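Local coordinates for protein F01G10.3, confirmed by transcript evidence (Caenorhabditis elegans, PDB 3K6J), which probably catalyses the NAD+-dependent oxidation of (3S)-3-hydroxyacyl-CoA, as the dehydrogenase part of a multifunctional enzyme that also binds zinc, at residues A[37-42]-A[210-215]; A[172-177]-A[182-187]; A[250-255]-A[260-265]. All coordinates share one frame; numbering follows the deposited sequence.

Contact 1. Residues A[37-42]-A[210-215]; sequences WSLPND and QAIATA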
ATOM      1  N   TRP A  37      11.320  -0.369 -16.602  1.00 25.51           N
ATOM      2  CA  TRP A  37      11.257   1.035 -16.159  1.00 24.88           C
ATOM      3  C   TRP A  37      12.067   1.967 -17.039  1.00 25.34           C
ATOM      4  O   TRP A  37      13.060   1.565 -17.645  1.00 25.98           O
ATOM      5  CB  TRP A  37      11.709   1.159 -14.687  1.00 24.77           C
ATOM      6  CG  TRP A  37      13.106   0.708 -14.448  1.00 22.73           C
ATOM      7  CD1 TRP A  37      13.510  -0.521 -14.048  1.00 20.80           C
ATOM      8  CD2 TRP A  37      14.295   1.504 -14.603  1.00 19.85           C
ATOM      9  NE1 TRP A  37      14.886  -0.556 -13.948  1.00 22.20           N
ATOM     10  CE2 TRP A  37      15.386   0.679 -14.292  1.00 20.27           C
ATOM     11  CE3 TRP A  37      14.529   2.836 -14.983  1.00 19.21           C
ATOM     12  CZ2 TRP A  37      16.709   1.129 -14.349  1.00 21.03           C
ATOM     13  CZ3 TRP A  37      15.851   3.287 -15.046  1.00 22.96           C
ATOM     14  CH2 TRP A  37      16.922   2.429 -14.728  1.00 19.58           C
ATOM     15  N   SER A  38      11.652   3.222 -17.095  1.00 25.75           N
ATOM     16  CA  SER A  38      12.463   4.278 -17.669  1.00 26.96           C
ATOM     17  C   SER A  38      12.350   5.581 -16.886  1.00 27.39           C
ATOM     18  O   SER A  38      11.249   5.990 -16.494  1.00 27.04           O
ATOM     19  CB  SER A  38      12.087   4.547 -19.140  1.00 26.62           C
ATOM     20  OG  SER A  38      12.755   5.715 -19.605  1.00 28.10           O
ATOM     21  N   LEU A  39      13.487   6.253 -16.711  1.00 27.26           N
ATOM     22  CA  LEU A  39      13.490   7.596 -16.134  1.00 27.56           C
ATOM     23  C   LEU A  39      13.056   8.590 -17.217  1.00 28.45           C
ATOM     24  O   LEU A  39      13.013   8.233 -18.387  1.00 27.81           O
ATOM     25  CB  LEU A  39      14.897   7.939 -15.610  1.00 27.81           C
ATOM     26  CG  LEU A  39      15.380   7.289 -14.321  1.00 25.94           C
ATOM     27  CD1 LEU A  39      16.867   7.535 -14.147  1.00 24.58           C
ATOM     28  CD2 LEU A  39      14.604   7.909 -13.164  1.00 22.22           C
ATOM     29  N   PRO A  40      12.716   9.831 -16.835  1.00 29.52           N
ATOM     30  CA  PRO A  40      12.140  10.721 -17.835  1.00 30.66           C
ATOM     31  C   PRO A  40      13.108  11.067 -18.958  1.00 32.00           C
ATOM     32  O   PRO A  40      14.340  10.919 -18.813  1.00 32.27           O
ATOM     33  CB  PRO A  40      11.837  12.005 -17.045  1.00 30.88           C
ATOM     34  CG  PRO A  40      11.842  11.620 -15.638  1.00 30.01           C
ATOM     35  CD  PRO A  40      12.798  10.477 -15.516  1.00 29.33           C
ATOM     36  N   ASN A  41      12.528  11.522 -20.066  1.00 32.50           N
ATOM     37  CA  ASN A  41      13.267  11.972 -21.227  1.00 33.36           C
ATOM     38  C   ASN A  41      14.431  11.030 -21.542  1.00 33.13           C
ATOM     39  O   ASN A  41      14.200   9.847 -21.825  1.00 33.25           O
ATOM     40  CB  ASN A  41      13.680  13.452 -21.069  1.00 33.42           C
ATOM     41  CG  ASN A  41      12.469  14.400 -21.012  1.00 35.24           C
ATOM     42  OD1 ASN A  41      12.281  15.156 -20.037  1.00 38.50           O
ATOM     43  ND2 ASN A  41      11.635  14.353 -22.043  1.00 34.25           N
ATOM     44  N   ASP A  42      15.666  11.520 -21.464  1.00 32.87           N
ATOM     45  CA  ASP A  42      16.804  10.704 -21.874  1.00 32.64           C
ATOM     46  C   ASP A  42      17.749  10.276 -20.733  1.00 33.16           C
ATOM     47  O   ASP A  42      18.899   9.842 -20.975  1.00 33.10           O
ATOM     48  CB  ASP A  42      17.574  11.406 -23.025  1.00 32.91           C
ATOM     49  CG  ASP A  42      18.376  10.428 -23.870  1.00 32.16           C
ATOM     50  OD1 ASP A  42      17.815   9.412 -24.342  1.00 31.51           O
ATOM     51  OD2 ASP A  42      19.581  10.652 -24.030  1.00 35.82           O
ATOM     52  N   GLN A 210      21.719   4.190 -12.352  1.00 28.72           N
ATOM     53  CA  GLN A 210      22.321   3.192 -11.484  1.00 29.18           C
ATOM     54  C   GLN A 210      21.594   3.072 -10.170  1.00 28.21           C
ATOM     55  O   GLN A 210      21.296   1.968  -9.723  1.00 29.01           O
ATOM     56  CB  GLN A 210      23.772   3.517 -11.149  1.00 30.10           C
ATOM     57  CG  GLN A 210      24.741   3.185 -12.206  1.00 34.24           C
ATOM     58  CD  GLN A 210      25.364   4.420 -12.737  1.00 39.68           C
ATOM     59  OE1 GLN A 210      24.702   5.471 -12.848  1.00 41.22           O
ATOM     60  NE2 GLN A 210      26.660   4.333 -13.050  1.00 41.04           N
ATOM     61  N   ALA A 211      21.347   4.203  -9.527  1.00 27.12           N
ATOM     62  CA  ALA A 211      20.602   4.198  -8.279  1.00 26.20           C
ATOM     63  C   ALA A 211      19.268   3.491  -8.511  1.00 24.84           C
ATOM     64  O   ALA A 211      18.896   2.649  -7.738  1.00 25.26           O
ATOM     65  CB  ALA A 211      20.401   5.632  -7.744  1.00 25.42           C
ATOM     66  N   ILE A 212      18.579   3.821  -9.593  1.00 24.86           N
ATOM     67  CA  ILE A 212      17.305   3.188  -9.921  1.00 24.60           C
ATOM     68  C   ILE A 212      17.437   1.672 -10.118  1.00 24.58           C
ATOM     69  O   ILE A 212      16.693   0.890  -9.486  1.00 25.08           O
ATOM     70  CB  ILE A 212      16.638   3.843 -11.141  1.00 24.64           C
ATOM     71  CG1 ILE A 212      16.319   5.317 -10.857  1.00 25.06           C
ATOM     72  CG2 ILE A 212      15.354   3.091 -11.522  1.00 23.52           C
ATOM     73  CD1 ILE A 212      15.484   5.570  -9.588  1.00 24.01           C
ATOM     74  N   ALA A 213      18.404   1.252 -10.933  1.00 24.11           N
ATOM     75  CA  ALA A 213      18.608  -0.192 -11.205  1.00 24.79           C
ATOM     76  C   ALA A 213      18.995  -0.942  -9.946  1.00 24.23           C
ATOM     77  O   ALA A 213      18.517  -2.047  -9.703  1.00 25.00           O
ATOM     78  CB  ALA A 213      19.670  -0.414 -12.325  1.00 24.22           C
ATOM     79  N   THR A 214      19.860  -0.340  -9.140  1.00 23.84           N
ATOM     80  CA  THR A 214      20.342  -0.982  -7.921  1.00 23.20           C
ATOM     81  C   THR A 214      19.183  -1.172  -6.940  1.00 23.07           C
ATOM     82  O   THR A 214      19.069  -2.215  -6.320  1.00 23.47           O
ATOM     83  CB  THR A 214      21.508  -0.166  -7.294  1.00 23.74           C
ATOM     84  OG1 THR A 214      22.517   0.022  -8.286  1.00 22.98           O
ATOM     85  CG2 THR A 214      22.125  -0.860  -6.061  1.00 22.18           C
ATOM     86  N   ALA A 215      18.305  -0.166  -6.822  1.00 23.25           N
ATOM     87  CA  ALA A 215      17.136  -0.264  -5.926  1.00 22.29           C
ATOM     88  C   ALA A 215      16.149  -1.319  -6.435  1.00 22.22           C
ATOM     89  O   ALA A 215      15.612  -2.120  -5.647  1.00 22.22           O
ATOM     90  CB  ALA A 215      16.446   1.105  -5.781  1.00 21.48           C
TER
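A buried apolar contact, built round a CH-pi interaction between Trp37 and Ile212, lays the loop that follows helix 22-29 against the first turns of helix 209-221. Methyl CG2 of Ile212 stands over one face of the indole, 3.4 Å from the centroid of the six-membered ring and only 3° off the ring normal, so all six carbons of that ring lie at nearly the same distance from it. The methyl reaches this place because it is anti to the backbone N of Ile212, while the other branch, CG1, turns beside that N and goes to Leu39. There CG1 is 3.9 Å from CD2 of Leu39 and almost as close to CD1, both branches of the leucine sharing one methylene. Further along the indole, CZ2 of Trp37 lies 3.9 Å from CB of Ala213, and the small alanine lets the benzo ring come close to the helix backbone. Helix 209-221 leads into strand 225-229, the last strand at one margin of the mixed Rossmann-type sheet of the probable NAD-binding domain, and the loop packs on both the helix and this strand. Leu228 of that strand touches Trp37, Leu39 and Ile212 alike, and the ring of Phe216, one turn after Ile212, meets the indole at about 35°. On the helix itself, the hydroxyl OG1 of Thr214 donates to O of Gln210 at 2.7 Å, from above the carbonyl plane, and that oxygen also takes the backbone N-H of Thr214.

Contact 2. Residues A[172-177]-A[182-187]; sequences NEISSV and SNLVGI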
ATOM      1  N   ASN A 172      14.591  16.367  -3.444  1.00 35.99           N
ATOM      2  CA  ASN A 172      15.692  17.179  -4.021  1.00 36.05           C
ATOM      3  C   ASN A 172      16.441  18.070  -2.997  1.00 36.37           C
ATOM      4  O   ASN A 172      17.664  18.176  -3.037  1.00 36.49           O
ATOM      5  CB  ASN A 172      15.244  17.928  -5.291  1.00 34.90           C
ATOM      6  CG  ASN A 172      14.658  16.975  -6.363  1.00 32.21           C
ATOM      7  OD1 ASN A 172      15.244  15.923  -6.705  1.00 29.44           O
ATOM      8  ND2 ASN A 172      13.501  17.338  -6.872  1.00 25.20           N
ATOM      9  N   GLU A 173      15.724  18.636  -2.032  1.00 37.73           N
ATOM     10  CA  GLU A 173      16.400  19.278  -0.872  1.00 38.65           C
ATOM     11  C   GLU A 173      17.495  18.381  -0.260  1.00 38.87           C
ATOM     12  O   GLU A 173      18.665  18.773  -0.132  1.00 38.67           O
ATOM     13  CB  GLU A 173      15.402  19.598   0.240  1.00 39.31           C
ATOM     14  CG  GLU A 173      14.061  20.220  -0.168  1.00 40.52           C
ATOM     15  CD  GLU A 173      14.201  21.558  -0.873  1.00 42.68           C
ATOM     16  OE1 GLU A 173      15.298  21.836  -1.402  1.00 45.07           O
ATOM     17  OE2 GLU A 173      13.213  22.327  -0.907  1.00 40.28           O
ATOM     18  N   ILE A 174      17.096  17.169   0.128  1.00 38.03           N
ATOM     19  CA  ILE A 174      17.983  16.271   0.840  1.00 37.26           C
ATOM     20  C   ILE A 174      19.228  15.950   0.004  1.00 38.34           C
ATOM     21  O   ILE A 174      20.379  15.992   0.510  1.00 38.12           O
ATOM     22  CB  ILE A 174      17.245  14.964   1.223  1.00 36.96           C
ATOM     23  CG1 ILE A 174      15.941  15.269   1.962  1.00 34.65           C
ATOM     24  CG2 ILE A 174      18.171  14.052   1.991  1.00 35.97           C
ATOM     25  CD1 ILE A 174      15.162  14.025   2.382  1.00 34.16           C
ATOM     26  N   SER A 175      19.001  15.613  -1.266  1.00 39.06           N
ATOM     27  CA  SER A 175      20.102  15.440  -2.216  1.00 40.37           C
ATOM     28  C   SER A 175      20.897  16.741  -2.358  1.00 40.77           C
ATOM     29  O   SER A 175      22.113  16.693  -2.445  1.00 40.81           O
ATOM     30  CB  SER A 175      19.606  14.983  -3.595  1.00 40.40           C
ATOM     31  OG  SER A 175      18.736  15.942  -4.179  1.00 40.49           O
ATOM     32  N   SER A 176      20.212  17.891  -2.349  1.00 42.29           N
ATOM     33  CA  SER A 176      20.895  19.202  -2.533  1.00 43.24           C
ATOM     34  C   SER A 176      22.132  19.424  -1.657  1.00 43.55           C
ATOM     35  O   SER A 176      22.737  20.487  -1.753  1.00 43.63           O
ATOM     36  CB  SER A 176      19.920  20.410  -2.499  1.00 43.53           C
ATOM     37  OG  SER A 176      19.567  20.863  -1.174  1.00 44.32           O
ATOM     38  N   VAL A 177      22.531  18.401  -0.866  1.00 44.34           N
ATOM     39  CA  VAL A 177      23.678  18.469   0.068  1.00 44.11           C
ATOM     40  C   VAL A 177      24.732  17.399  -0.097  1.00 44.08           C
ATOM     41  O   VAL A 177      25.765  17.421   0.589  1.00 44.24           O
ATOM     42  CB  VAL A 177      23.285  18.492   1.593  1.00 45.02           C
ATOM     43  CG1 VAL A 177      22.175  19.483   1.877  1.00 45.28           C
ATOM     44  CG2 VAL A 177      22.969  17.077   2.137  1.00 44.68           C
ATOM     45  N   SER A 182      23.312  12.283  -7.100  1.00 29.67           N
ATOM     46  CA  SER A 182      22.682  11.289  -7.978  1.00 28.60           C
ATOM     47  C   SER A 182      22.352   9.955  -7.304  1.00 28.47           C
ATOM     48  O   SER A 182      21.513   9.212  -7.810  1.00 28.41           O
ATOM     49  CB  SER A 182      23.512  11.056  -9.259  1.00 28.77           C
ATOM     50  OG  SER A 182      24.647  10.224  -9.011  1.00 25.83           O
ATOM     51  N   ASN A 183      22.983   9.627  -6.180  1.00 28.62           N
ATOM     52  CA  ASN A 183      22.645   8.346  -5.532  1.00 29.74           C
ATOM     53  C   ASN A 183      21.480   8.340  -4.515  1.00 28.65           C
ATOM     54  O   ASN A 183      21.204   7.334  -3.870  1.00 29.16           O
ATOM     55  CB  ASN A 183      23.880   7.589  -5.010  1.00 30.97           C
ATOM     56  CG  ASN A 183      24.801   8.467  -4.228  1.00 34.32           C
ATOM     57  OD1 ASN A 183      25.034   9.619  -4.624  1.00 39.63           O
ATOM     58  ND2 ASN A 183      25.346   7.945  -3.097  1.00 35.02           N
ATOM     59  N   LEU A 184      20.755   9.433  -4.415  1.00 27.17           N
ATOM     60  CA  LEU A 184      19.650   9.455  -3.502  1.00 25.90           C
ATOM     61  C   LEU A 184      18.360   9.151  -4.251  1.00 24.65           C
ATOM     62  O   LEU A 184      18.073   9.758  -5.278  1.00 24.70           O
ATOM     63  CB  LEU A 184      19.581  10.795  -2.757  1.00 25.95           C
ATOM     64  CG  LEU A 184      18.431  10.905  -1.742  1.00 27.76           C
ATOM     65  CD1 LEU A 184      18.783  10.170  -0.458  1.00 28.89           C
ATOM     66  CD2 LEU A 184      18.125  12.352  -1.452  1.00 28.99           C
ATOM     67  N   VAL A 185      17.600   8.188  -3.735  1.00 23.45           N
ATOM     68  CA  VAL A 185      16.339   7.769  -4.343  1.00 22.95           C
ATOM     69  C   VAL A 185      15.286   7.632  -3.237  1.00 22.12           C
ATOM     70  O   VAL A 185      15.637   7.362  -2.097  1.00 23.50           O
ATOM     71  CB  VAL A 185      16.549   6.409  -5.133  1.00 23.04           C
ATOM     72  CG1 VAL A 185      16.881   5.262  -4.204  1.00 21.87           C
ATOM     73  CG2 VAL A 185      15.306   6.055  -6.024  1.00 23.86           C
ATOM     74  N   GLY A 186      14.018   7.853  -3.544  1.00 21.19           N
ATOM     75  CA  GLY A 186      12.962   7.652  -2.561  1.00 19.62           C
ATOM     76  C   GLY A 186      12.542   6.179  -2.598  1.00 20.34           C
ATOM     77  O   GLY A 186      12.484   5.549  -3.681  1.00 19.74           O
ATOM     78  N   ILE A 187      12.282   5.612  -1.424  1.00 19.17           N
ATOM     79  CA  ILE A 187      11.848   4.214  -1.317  1.00 18.92           C
ATOM     80  C   ILE A 187      10.732   4.102  -0.310  1.00 19.01           C
ATOM     81  O   ILE A 187      10.957   4.339   0.890  1.00 19.35           O
ATOM     82  CB  ILE A 187      13.008   3.270  -0.927  1.00 19.32           C
ATOM     83  CG1 ILE A 187      14.149   3.419  -1.939  1.00 19.72           C
ATOM     84  CG2 ILE A 187      12.512   1.815  -0.831  1.00 18.40           C
ATOM     85  CD1 ILE A 187      15.319   2.556  -1.720  1.00 20.45           C
TER
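Leu184 reaches from the start of strand 184-188 to Ile174 and Ser175 on the last turn of helix 171-175, and its side chain shows how one methyl can bridge two consecutive helical residues. Its CB is directed toward the helix and comes no nearer than 4.3 Å, to CB of Ser175. CG, anti to the backbone N (chi1 -179°), extends the chain outward from the strand, and at the fork the two methyls part company. CD1 makes no close approach to the helical segment, whereas CD2 does the close touching. This methyl lies 3.8 Å from CG2 of Ile174 and about as far from its CB, the two side chains crossing at about a right angle. It also comes 3.4 Å from the backbone N of Ser175 and 3.7 Å from CB of the same residue, and thus sits where the backbone passes from one residue to the next.

The hydroxyl of Ser175 is occupied within its own helix. With chi1 of 62°, OG lies between the backbone N and the carbonyl carbon and gives its hydrogen to O of Asn172 at 2.7 Å, tilted 25° from the carbonyl plane. That oxygen also accepts the backbone N-H of Ser176, and Ser175 presents its CB rather than its oxygen to Leu184.

Helix 171-175 is the helix of a beta-alpha-beta crossover between strand 161-164 and the parallel strand 184-188. Phe149 of helix 142-153 touches both Ile174 and Leu184, and the leucine side chain lies on the sheet, beside Phe162 of strand 161-164, facing these two helices.

Contact 3. Residues A[250-255]-A[260-265]; sequences KLMYEY and HQIDKI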
ATOM      1  N   LYS A 250     -22.433   1.355   1.486  1.00 40.84           N
ATOM      2  CA  LYS A 250     -23.782   1.412   0.919  1.00 41.41           C
ATOM      3  C   LYS A 250     -24.436   0.030   0.925  1.00 42.85           C
ATOM      4  O   LYS A 250     -25.649  -0.079   1.132  1.00 43.07           O
ATOM      5  CB  LYS A 250     -23.780   1.975  -0.494  1.00 40.70           C
ATOM      6  CG  LYS A 250     -23.668   3.486  -0.593  1.00 39.11           C
ATOM      7  CD  LYS A 250     -23.521   3.912  -2.063  1.00 35.53           C
ATOM      8  CE  LYS A 250     -23.156   5.384  -2.202  1.00 34.79           C
ATOM      9  NZ  LYS A 250     -22.760   5.685  -3.610  1.00 35.79           N
ATOM     10  N   LEU A 251     -23.633  -1.017   0.719  1.00 43.57           N
ATOM     11  CA  LEU A 251     -24.140  -2.378   0.725  1.00 44.84           C
ATOM     12  C   LEU A 251     -24.778  -2.737   2.067  1.00 46.15           C
ATOM     13  O   LEU A 251     -25.676  -3.585   2.132  1.00 46.32           O
ATOM     14  CB  LEU A 251     -23.028  -3.374   0.387  1.00 44.35           C
ATOM     15  CG  LEU A 251     -22.550  -3.396  -1.069  1.00 44.52           C
ATOM     16  CD1 LEU A 251     -21.289  -4.254  -1.215  1.00 43.73           C
ATOM     17  CD2 LEU A 251     -23.645  -3.851  -2.041  1.00 42.60           C
ATOM     18  N   MET A 252     -24.303  -2.089   3.130  1.00 47.40           N
ATOM     19  CA  MET A 252     -24.813  -2.335   4.471  1.00 48.57           C
ATOM     20  C   MET A 252     -26.066  -1.514   4.771  1.00 49.38           C
ATOM     21  O   MET A 252     -27.086  -2.082   5.168  1.00 49.99           O
ATOM     22  CB  MET A 252     -23.734  -2.086   5.539  1.00 48.62           C
ATOM     23  CG  MET A 252     -22.666  -3.169   5.635  1.00 47.67           C
ATOM     24  SD  MET A 252     -21.492  -2.835   6.951  1.00 45.71           S
ATOM     25  CE  MET A 252     -20.945  -1.177   6.523  1.00 47.10           C
ATOM     26  N   TYR A 253     -26.003  -0.195   4.580  1.00 50.19           N
ATOM     27  CA  TYR A 253     -27.128   0.658   4.966  1.00 50.74           C
ATOM     28  C   TYR A 253     -28.264   0.793   3.951  1.00 51.20           C
ATOM     29  O   TYR A 253     -29.403   1.013   4.354  1.00 51.31           O
ATOM     30  CB  TYR A 253     -26.691   2.022   5.525  1.00 50.57           C
ATOM     31  CG  TYR A 253     -25.943   2.924   4.584  1.00 50.92           C
ATOM     32  CD1 TYR A 253     -24.558   3.070   4.693  1.00 51.46           C
ATOM     33  CD2 TYR A 253     -26.611   3.657   3.601  1.00 51.16           C
ATOM     34  CE1 TYR A 253     -23.854   3.907   3.845  1.00 51.14           C
ATOM     35  CE2 TYR A 253     -25.913   4.496   2.737  1.00 51.44           C
ATOM     36  CZ  TYR A 253     -24.532   4.614   2.872  1.00 52.24           C
ATOM     37  OH  TYR A 253     -23.825   5.441   2.026  1.00 55.25           O
ATOM     38  N   GLU A 254     -27.962   0.676   2.654  1.00 51.19           N
ATOM     39  CA  GLU A 254     -28.992   0.759   1.616  1.00 51.34           C
ATOM     40  C   GLU A 254     -29.541  -0.611   1.247  1.00 51.33           C
ATOM     41  O   GLU A 254     -30.720  -0.739   0.873  1.00 52.13           O
ATOM     42  CB  GLU A 254     -28.478   1.462   0.364  1.00 51.53           C
ATOM     43  CG  GLU A 254     -28.540   2.975   0.437  1.00 52.94           C
ATOM     44  CD  GLU A 254     -27.785   3.624  -0.698  1.00 54.79           C
ATOM     45  OE1 GLU A 254     -27.236   4.728  -0.490  1.00 55.09           O
ATOM     46  OE2 GLU A 254     -27.725   3.021  -1.798  1.00 56.44           O
ATOM     47  N   TYR A 255     -28.684  -1.625   1.337  1.00 50.52           N
ATOM     48  CA  TYR A 255     -29.077  -3.008   1.103  1.00 49.62           C
ATOM     49  C   TYR A 255     -28.905  -3.683   2.441  1.00 49.08           C
ATOM     50  O   TYR A 255     -28.557  -3.028   3.423  1.00 49.12           O
ATOM     51  CB  TYR A 255     -28.213  -3.640   0.003  1.00 49.85           C
ATOM     52  CG  TYR A 255     -28.202  -2.816  -1.272  1.00 49.83           C
ATOM     53  CD1 TYR A 255     -29.065  -3.113  -2.322  1.00 49.65           C
ATOM     54  CD2 TYR A 255     -27.346  -1.720  -1.413  1.00 50.13           C
ATOM     55  CE1 TYR A 255     -29.068  -2.348  -3.491  1.00 50.72           C
ATOM     56  CE2 TYR A 255     -27.342  -0.951  -2.572  1.00 50.52           C
ATOM     57  CZ  TYR A 255     -28.205  -1.267  -3.609  1.00 51.60           C
ATOM     58  OH  TYR A 255     -28.202  -0.501  -4.769  1.00 53.00           O
ATOM     59  N   HIS A 260     -19.559  -9.933   7.070  1.00 40.59           N
ATOM     60  CA  HIS A 260     -18.999 -11.215   6.618  1.00 39.96           C
ATOM     61  C   HIS A 260     -19.509 -11.616   5.233  1.00 39.10           C
ATOM     62  O   HIS A 260     -18.847 -12.376   4.552  1.00 38.98           O
ATOM     63  CB  HIS A 260     -19.233 -12.344   7.639  1.00 40.47           C
ATOM     64  CG  HIS A 260     -20.670 -12.771   7.747  1.00 42.12           C
ATOM     65  ND1 HIS A 260     -21.618 -12.033   8.429  1.00 43.12           N
ATOM     66  CD2 HIS A 260     -21.323 -13.840   7.232  1.00 42.67           C
ATOM     67  CE1 HIS A 260     -22.790 -12.637   8.338  1.00 44.55           C
ATOM     68  NE2 HIS A 260     -22.638 -13.735   7.617  1.00 44.74           N
ATOM     69  N   GLN A 261     -20.666 -11.093   4.819  1.00 38.63           N
ATOM     70  CA  GLN A 261     -21.231 -11.403   3.491  1.00 38.33           C
ATOM     71  C   GLN A 261     -20.504 -10.654   2.372  1.00 37.45           C
ATOM     72  O   GLN A 261     -20.085 -11.251   1.372  1.00 37.26           O
ATOM     73  CB  GLN A 261     -22.732 -11.124   3.430  1.00 38.20           C
ATOM     74  CG  GLN A 261     -23.502 -11.835   4.522  1.00 39.00           C
ATOM     75  CD  GLN A 261     -24.985 -11.755   4.328  1.00 40.95           C
ATOM     76  OE1 GLN A 261     -25.556 -10.665   4.235  1.00 42.45           O
ATOM     77  NE2 GLN A 261     -25.632 -12.918   4.265  1.00 40.87           N
ATOM     78  N   ILE A 262     -20.353  -9.351   2.565  1.00 36.44           N
ATOM     79  CA  ILE A 262     -19.525  -8.513   1.702  1.00 35.42           C
ATOM     80  C   ILE A 262     -18.080  -9.035   1.617  1.00 34.95           C
ATOM     81  O   ILE A 262     -17.559  -9.266   0.520  1.00 35.08           O
ATOM     82  CB  ILE A 262     -19.531  -7.068   2.206  1.00 35.62           C
ATOM     83  CG1 ILE A 262     -20.944  -6.489   2.028  1.00 34.90           C
ATOM     84  CG2 ILE A 262     -18.451  -6.247   1.475  1.00 34.70           C
ATOM     85  CD1 ILE A 262     -21.320  -5.465   3.007  1.00 33.70           C
ATOM     86  N   ASP A 263     -17.453  -9.244   2.767  1.00 33.77           N
ATOM     87  CA  ASP A 263     -16.074  -9.682   2.804  1.00 33.01           C
ATOM     88  C   ASP A 263     -15.908 -11.033   2.103  1.00 33.08           C
ATOM     89  O   ASP A 263     -14.878 -11.294   1.463  1.00 33.02           O
ATOM     90  CB  ASP A 263     -15.583  -9.745   4.242  1.00 32.95           C
ATOM     91  CG  ASP A 263     -15.393  -8.359   4.862  1.00 32.54           C
ATOM     92  OD1 ASP A 263     -15.650  -7.338   4.194  1.00 31.28           O
ATOM     93  OD2 ASP A 263     -14.974  -8.292   6.037  1.00 32.39           O
ATOM     94  N   LYS A 264     -16.937 -11.871   2.188  1.00 32.49           N
ATOM     95  CA  LYS A 264     -16.871 -13.198   1.607  1.00 31.99           C
ATOM     96  C   LYS A 264     -16.932 -13.108   0.102  1.00 31.21           C
ATOM     97  O   LYS A 264     -16.255 -13.847  -0.586  1.00 30.64           O
ATOM     98  CB  LYS A 264     -17.983 -14.098   2.146  1.00 32.60           C
ATOM     99  CG  LYS A 264     -17.896 -15.544   1.691  1.00 33.98           C
ATOM    100  CD  LYS A 264     -16.665 -16.218   2.265  1.00 37.98           C
ATOM    101  CE  LYS A 264     -16.535 -17.638   1.754  1.00 40.94           C
ATOM    102  NZ  LYS A 264     -15.278 -18.202   2.285  1.00 44.05           N
ATOM    103  N   ILE A 265     -17.724 -12.166  -0.396  1.00 30.93           N
ATOM    104  CA  ILE A 265     -17.860 -11.956  -1.820  1.00 30.70           C
ATOM    105  C   ILE A 265     -16.542 -11.419  -2.409  1.00 30.91           C
ATOM    106  O   ILE A 265     -16.072 -11.884  -3.456  1.00 31.10           O
ATOM    107  CB  ILE A 265     -19.053 -11.026  -2.113  1.00 30.85           C
ATOM    108  CG1 ILE A 265     -20.380 -11.755  -1.807  1.00 31.08           C
ATOM    109  CG2 ILE A 265     -19.020 -10.545  -3.559  1.00 30.04           C
ATOM    110  CD1 ILE A 265     -21.611 -10.810  -1.684  1.00 32.61           C
TER
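Ile262 packs against Leu251 and Met252 where two consecutive helices, 234-253 and 259-269, are joined by a short loop and lie on each other in the helical C-terminal domain of the dehydrogenase family. After His260, Gln261 uses its OE1 to accept a hydrogen bond from N of Leu258, in the residues that lead into the helix. Ile262 follows and carries the whole contact. Its CG1, anti to the carbonyl carbon (chi1 -67°), passes 4.0 Å from CD1 of Leu251, and from there CD1 of Ile262 projects between the two partners, 3.8 Å from CB of Leu251 and 3.7 Å from CG of Met252. The side chains of Ile262 and Met252 cross at about a right angle. With an alanine here the CG1-CD1 arm is gone, which would probably open a gap beside Leu251 and Met252 and leave the two helices without this apolar bridge. Asp263 turns to other parts of the domain, its carboxylate accepting the backbone N-H of Met276 at helix 275-282 and bonding the hydroxyls of Thr277 and Tyr320. Ile265, three residues after Ile262, packs on helix 355-375, while its backbone N donates to O of Gln261 at 3.1 Å.

From the N terminus, the chain first enters contact 1 at 37-42, and the long excursion that begins there closes only when helix 209-221 supplies 210-215, after most of the Rossmann-type sheet has been laid down. Contact 2 opens and closes wholly within that span, a short local loop between a crossover helix and its following strand. The two touch in space: Ile212 CD1 lies 3.6 Å from Val185 CG2, so the outer loop, the helix and the sheet form one continuous packing. Contact 3 comes later in series, a local helix pairing in the region of the C-terminal family, with its centre about 43 Å from that of contact 1, on the opposite side of the chain's centre.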